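Local coordinates for protein xylanase 10C (Pseudomonas cellulosa, PDB 1GNY) that cleaves internal beta-1,4 linkages of the xylan backbone and carries an N-terminal family 15 carbohydrate-binding module, the part described here, that binds xylan, at residues 11-16 / 26-31; 22-27 / 34-39. One frame throughout, in Å; residues are numbered along the deposited sequence.

In the fold
Interactions 1 and 2 lie on the same side of the xylan-binding module, with centres about 10 Å apart, and share Ile26 and Thr27, where the loop 22-27 runs into the strand 27-29. Interaction 1 leads to the ligand, since Asn16 at the end of its first segment binds a xylose unit. Interaction 2 joins that loop to the strand 32-36, which follows 27-29 in the chain and pairs with it. The two also touch directly through His23, whose CD2 lies 3.5 Å from Asn16 C and whose CE1 lies 3.6 Å from Gly15 C. The His23 side chain is about 7 Å from a bound xylose, and that of Thr34 about 10 Å from the sodium ion.

Interaction 1: residues 11-16 / 26-31; sequences NGWRGN and ITYSAD. With XYP (beta-D-xylopyranose), chain B.
Ile26 turns its side chain toward the backbone of 13-15. Its CG2 comes to 3.7 Å from Gly15 N and borders the Arg14 carbonyl carbon too. With CG1 between the backbone N and the carbonyl carbon (chi1 55°), that branch lies 4.0 Å from Trp13 O. CD1, at the end of the branch, sits 3.6 Å above one face of the Tyr28 ring, offset toward its rim. Ile26 also touches Val33 and Ala44, and so bridges two sheets: 14-17 is an outermost strand of a five-stranded antiparallel sheet, whereas 27-29 pairs with 32-36 in the other large sheet of this beta-jelly-roll module. Next but one along the chain, Tyr28 reaches across with its phenol end. Trp13 N donates to Tyr28 OH at 3.0 Å with an N-H...O angle of 154°, and the Trp13 nitrogen lies at the edge of the ring, near its plane. A water in the ring plane is a second partner, 2.6 Å from Tyr28 OH, and gives a proton to Trp13 O at 3.2 Å. The hydroxyl and the water thus serve both the N-H and the carbonyl of Trp13. The indole itself leads away from this contact: NE1 donates to Asp8 O, and the ring meets that of Phe46. Further along the other strand, beyond Gly15, Asn16 extends to the ligand, CG anti to the backbone N (chi1 -159°). Its ND2 donates to O2 of the bound xylose at 2.6 Å, nearly straight, and OD1 lies 3.0 Å from the sugar's O3. An alanine in place of Asn16 would probably leave O2 without this donor and weaken the grip on a sugar that Gln81 and Gln127 also bind.

Interaction 2: residues 22-27 / 34-39; sequences SHSGIT and TFAALG
Ser24 faces the 34-39 segment, and its CB lies 3.9 Å from Leu38 CD1. At its tip OG takes the position between the backbone N and the carbonyl carbon (chi1 62°), where it lies 3.6 Å from the same Leu38 CD1 and also borders the Ala36 methyl. There OG is 2.9 Å from a water that donates to Gly25 O and accepts from Ala36 N. A second water accepts from Ser24 N and donates to Ala36 O, 2.8 Å away. Leu38 turns toward the loop and sets CD1 against Ser22 O as well as Ser24. The segments run in nearly opposite directions, 159° apart, and draw together toward Thr27. Here Thr27 and Thr34 form an antiparallel hydrogen-bonded pair: Thr27 N donates to Thr34 O at 2.9 Å, and Thr34 N returns a bond to Thr27 O at 3.0 Å. This pair belongs to the beta-hairpin of strands 27-29 and 32-36. The two threonine side chains project from the same face, and Thr34 OG1 is hydrogen-bonded to Thr141 OG1 and to a water that donates to Thr27 O. Beside the pair, Phe35 CB packs 3.8 Å from Gly25 O, while the side chain leads away and touches Ala44 and Ile140. At Gly25, where phi is positive (73°), the N-H donates to His23 ND1 at 3.0 Å, in the plane of the imidazole, which is consistent with an ND1 that carries no proton and probably helps to fix the bend. The chemistry thus changes along the contact from direct backbone hydrogen bonds at the threonines to bridges through two waters, which join Ser24 and Gly25 to Ala36 where the backbones stand farther apart.

Interaction 1: residues 11-16 / 26-31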
loop_
_atom_site.group_PDB
_atom_site.type_symbol
_atom_site.label_atom_id
_atom_site.label_comp_id
_atom_site.label_asym_id
_atom_site.label_seq_id
_atom_site.Cartn_x
_atom_site.Cartn_y
_atom_site.Cartn_z
ATOM N N ASN A 11 11.918 1.539 9.030
ATOM C CA ASN A 11 11.401 2.679 9.796
ATOM C C ASN A 11 10.246 3.325 9.067
ATOM O O ASN A 11 10.109 3.184 7.853
ATOM C CB ASN A 11 12.466 3.777 9.916
ATOM C CG ASN A 11 13.786 3.272 10.456
ATOM O OD1 ASN A 11 13.974 3.176 11.677
ATOM N ND2 ASN A 11 14.722 2.964 9.545
ATOM N N GLY A 12 9.429 4.043 9.818
ATOM C CA GLY A 12 8.394 4.861 9.233
ATOM C C GLY A 12 7.070 4.206 8.885
ATOM O O GLY A 12 6.171 4.899 8.410
ATOM N N TRP A 13 6.930 2.916 9.140
ATOM C CA TRP A 13 5.658 2.251 8.874
ATOM C C TRP A 13 4.750 2.205 10.106
ATOM O O TRP A 13 5.210 2.232 11.249
ATOM C CB TRP A 13 5.868 0.843 8.353
ATOM C CG TRP A 13 6.394 0.736 6.922
ATOM C CD1 TRP A 13 7.677 0.937 6.483
ATOM C CD2 TRP A 13 5.643 0.328 5.782
ATOM N NE1 TRP A 13 7.765 0.684 5.135
ATOM C CE2 TRP A 13 6.524 0.311 4.676
ATOM C CE3 TRP A 13 4.290 -0.026 5.574
ATOM C CZ2 TRP A 13 6.107 -0.042 3.408
ATOM C CZ3 TRP A 13 3.888 -0.400 4.341
ATOM C CH2 TRP A 13 4.787 -0.400 3.251
ATOM N N ARG A 14 3.453 2.069 9.845
ATOM C CA ARG A 14 2.403 1.955 10.879
ATOM C C ARG A 14 1.324 1.006 10.417
ATOM O O ARG A 14 1.117 0.835 9.217
ATOM C CB ARG A 14 1.668 3.299 11.090
ATOM C CG ARG A 14 2.490 4.525 11.341
ATOM C CD ARG A 14 1.629 5.800 11.462
ATOM N NE ARG A 14 0.944 6.287 10.240
ATOM C CZ ARG A 14 1.526 7.030 9.298
ATOM N NH1 ARG A 14 2.795 7.381 9.389
ATOM N NH2 ARG A 14 0.832 7.469 8.257
ATOM N N GLY A 15 0.620 0.406 11.376
ATOM C CA GLY A 15 -0.628 -0.263 11.063
ATOM C C GLY A 15 -1.656 0.810 10.698
ATOM O O GLY A 15 -1.511 2.008 11.009
ATOM N N ASN A 16 -2.688 0.356 9.983
ATOM C CA ASN A 16 -3.813 1.225 9.520
ATOM C C ASN A 16 -5.155 0.494 9.478
ATOM O O ASN A 16 -5.217 -0.714 9.191
ATOM C CB ASN A 16 -3.544 1.749 8.123
ATOM C CG ASN A 16 -4.332 2.991 7.788
ATOM O OD1 ASN A 16 -5.179 3.005 6.857
ATOM N ND2 ASN A 16 -4.029 4.045 8.470
ATOM N N ILE A 26 2.135 -3.124 13.135
ATOM C CA ILE A 26 3.027 -3.862 12.215
ATOM C C ILE A 26 4.182 -4.481 12.985
ATOM O O ILE A 26 4.446 -4.122 14.138
ATOM C CB ILE A 26 3.557 -2.976 11.032
ATOM C CG1 ILE A 26 4.268 -1.697 11.489
ATOM C CG2 ILE A 26 2.378 -2.560 10.154
ATOM C CD1 ILE A 26 5.689 -1.794 11.692
ATOM N N THR A 27 4.858 -5.407 12.339
ATOM C CA THR A 27 6.090 -6.019 12.898
ATOM C C THR A 27 7.196 -5.976 11.848
ATOM O O THR A 27 6.999 -6.420 10.709
ATOM C CB THR A 27 5.855 -7.427 13.358
ATOM O OG1 THR A 27 4.917 -7.432 14.450
ATOM C CG2 THR A 27 7.159 -8.077 13.948
ATOM N N TYR A 28 8.344 -5.433 12.257
ATOM C CA TYR A 28 9.507 -5.394 11.389
ATOM C C TYR A 28 10.317 -6.679 11.504
ATOM O O TYR A 28 10.427 -7.287 12.597
ATOM C CB TYR A 28 10.424 -4.223 11.759
ATOM C CG TYR A 28 9.904 -2.837 11.517
ATOM C CD1 TYR A 28 9.818 -2.313 10.213
ATOM C CD2 TYR A 28 9.530 -2.024 12.568
ATOM C CE1 TYR A 28 9.345 -1.028 9.983
ATOM C CE2 TYR A 28 9.114 -0.721 12.348
ATOM C CZ TYR A 28 9.023 -0.225 11.042
ATOM O OH TYR A 28 8.592 1.064 10.827
ATOM N N SER A 29 10.865 -7.121 10.397
ATOM C CA SER A 29 11.817 -8.285 10.406
ATOM C C SER A 29 12.856 -8.054 9.310
ATOM O O SER A 29 12.704 -7.109 8.520
ATOM C CB SER A 29 11.116 -9.602 10.223
ATOM O OG SER A 29 10.676 -9.757 8.898
ATOM N N ALA A 30 13.850 -8.941 9.214
ATOM C CA ALA A 30 14.824 -8.837 8.125
ATOM C C ALA A 30 14.148 -8.888 6.736
ATOM O O ALA A 30 14.656 -8.305 5.769
ATOM C CB ALA A 30 15.862 -9.939 8.221
ATOM N N ASP A 31 13.015 -9.575 6.646
ATOM C CA ASP A 31 12.266 -9.647 5.361
ATOM C C ASP A 31 11.426 -8.400 5.008
ATOM O O ASP A 31 10.974 -8.274 3.874
ATOM C CB ASP A 31 11.348 -10.835 5.321
ATOM C CG ASP A 31 12.077 -12.158 5.060
ATOM O OD1 ASP A 31 13.314 -12.181 4.926
ATOM O OD2 ASP A 31 11.460 -13.250 5.012
HETATM C C1 XYP B . -7.477 7.010 9.283
HETATM C C2 XYP B . -6.808 6.074 8.289
HETATM C C3 XYP B . -7.308 6.341 6.871
HETATM C C4 XYP B . -8.837 6.425 6.844
HETATM C C5 XYP B . -9.294 7.380 7.928
HETATM O O2 XYP B . -5.397 6.270 8.304
HETATM O O3 XYP B . -6.863 5.321 5.990
HETATM O O4 XYP B . -9.219 6.922 5.581
HETATM O O5 XYP B . -8.835 6.983 9.202
HETATM O O HOH W 1 7.861 2.294 13.005
#

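Interaction 2: residues 22-27 / 34-39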
loop_
_atom_site.group_PDB
_atom_site.type_symbol
_atom_site.label_atom_id
_atom_site.label_comp_id
_atom_site.label_asym_id
_atom_site.label_seq_id
_atom_site.Cartn_x
_atom_site.Cartn_y
_atom_site.Cartn_z
ATOM N N SER A 22 -10.445 -2.852 13.798
ATOM C CA SER A 22 -9.213 -2.237 14.318
ATOM C C SER A 22 -7.980 -3.038 13.933
ATOM O O SER A 22 -8.017 -4.261 13.807
ATOM C CB SER A 22 -9.304 -2.136 15.830
ATOM O OG SER A 22 -10.399 -1.295 16.176
ATOM N N HIS A 23 -6.858 -2.345 13.783
ATOM C CA HIS A 23 -5.617 -3.014 13.423
ATOM C C HIS A 23 -4.748 -3.336 14.654
ATOM O O HIS A 23 -4.933 -2.753 15.724
ATOM C CB HIS A 23 -4.806 -2.139 12.424
ATOM C CG HIS A 23 -4.256 -0.861 12.993
ATOM N ND1 HIS A 23 -3.061 -0.797 13.694
ATOM C CD2 HIS A 23 -4.735 0.406 12.967
ATOM C CE1 HIS A 23 -2.834 0.449 14.060
ATOM N NE2 HIS A 23 -3.834 1.205 13.637
ATOM N N SER A 24 -3.789 -4.224 14.481
ATOM C CA SER A 24 -2.814 -4.584 15.534
ATOM C C SER A 24 -1.368 -4.118 15.247
ATOM O O SER A 24 -0.418 -4.757 15.669
ATOM C CB SER A 24 -2.853 -6.094 15.846
ATOM O OG SER A 24 -2.512 -6.945 14.764
ATOM N N GLY A 25 -1.209 -2.997 14.542
ATOM C CA GLY A 25 0.098 -2.445 14.217
ATOM C C GLY A 25 0.814 -3.252 13.154
ATOM O O GLY A 25 0.181 -3.937 12.327
ATOM N N ILE A 26 2.135 -3.124 13.135
ATOM C CA ILE A 26 3.027 -3.862 12.215
ATOM C C ILE A 26 4.182 -4.481 12.985
ATOM O O ILE A 26 4.446 -4.122 14.138
ATOM C CB ILE A 26 3.557 -2.976 11.032
ATOM C CG1 ILE A 26 4.268 -1.697 11.489
ATOM C CG2 ILE A 26 2.378 -2.560 10.154
ATOM C CD1 ILE A 26 5.689 -1.794 11.692
ATOM N N THR A 27 4.858 -5.407 12.339
ATOM C CA THR A 27 6.090 -6.019 12.898
ATOM C C THR A 27 7.196 -5.976 11.848
ATOM O O THR A 27 6.999 -6.420 10.709
ATOM C CB THR A 27 5.855 -7.427 13.358
ATOM O OG1 THR A 27 4.917 -7.432 14.450
ATOM C CG2 THR A 27 7.159 -8.077 13.948
ATOM N N THR A 34 5.413 -6.765 8.204
ATOM C CA THR A 34 4.326 -7.782 8.237
ATOM C C THR A 34 3.199 -7.265 9.111
ATOM O O THR A 34 3.435 -6.652 10.165
ATOM C CB THR A 34 4.812 -9.178 8.747
ATOM O OG1 THR A 34 5.938 -9.596 7.969
ATOM C CG2 THR A 34 3.739 -10.277 8.600
ATOM N N PHE A 35 1.979 -7.518 8.657
ATOM C CA PHE A 35 0.792 -7.254 9.470
ATOM C C PHE A 35 -0.177 -8.447 9.479
ATOM O O PHE A 35 -0.219 -9.263 8.527
ATOM C CB PHE A 35 0.083 -5.952 9.071
ATOM C CG PHE A 35 -0.634 -5.981 7.742
ATOM C CD1 PHE A 35 0.053 -5.655 6.556
ATOM C CD2 PHE A 35 -1.997 -6.227 7.665
ATOM C CE1 PHE A 35 -0.588 -5.656 5.353
ATOM C CE2 PHE A 35 -2.649 -6.218 6.444
ATOM C CZ PHE A 35 -1.939 -5.910 5.281
ATOM N N ALA A 36 -0.946 -8.519 10.568
ATOM C CA ALA A 36 -2.054 -9.461 10.726
ATOM C C ALA A 36 -3.296 -8.876 10.017
ATOM O O ALA A 36 -3.776 -7.767 10.331
ATOM C CB ALA A 36 -2.357 -9.702 12.195
ATOM N N ALA A 37 -3.775 -9.585 9.004
ATOM C CA ALA A 37 -4.923 -9.147 8.199
ATOM C C ALA A 37 -6.242 -9.501 8.922
ATOM O O ALA A 37 -6.956 -10.458 8.583
ATOM C CB ALA A 37 -4.867 -9.774 6.807
ATOM N N LEU A 38 -6.526 -8.717 9.946
ATOM C CA LEU A 38 -7.644 -9.005 10.879
ATOM C C LEU A 38 -9.046 -8.815 10.328
ATOM O O LEU A 38 -9.983 -9.490 10.782
ATOM C CB LEU A 38 -7.508 -8.180 12.159
ATOM C CG LEU A 38 -6.236 -8.471 12.966
ATOM C CD1 LEU A 38 -6.042 -7.400 14.041
ATOM C CD2 LEU A 38 -6.181 -9.888 13.515
ATOM N N GLY A 39 -9.201 -7.905 9.401
ATOM C CA GLY A 39 -10.505 -7.624 8.782
ATOM C C GLY A 39 -10.439 -6.687 7.601
ATOM O O GLY A 39 -9.379 -6.200 7.224
HETATM O O HOH W 2 -0.386 -6.709 12.852
HETATM O O HOH W 3 -3.271 -5.551 11.962
HETATM O O HOH W 4 8.040 -8.451 8.937
#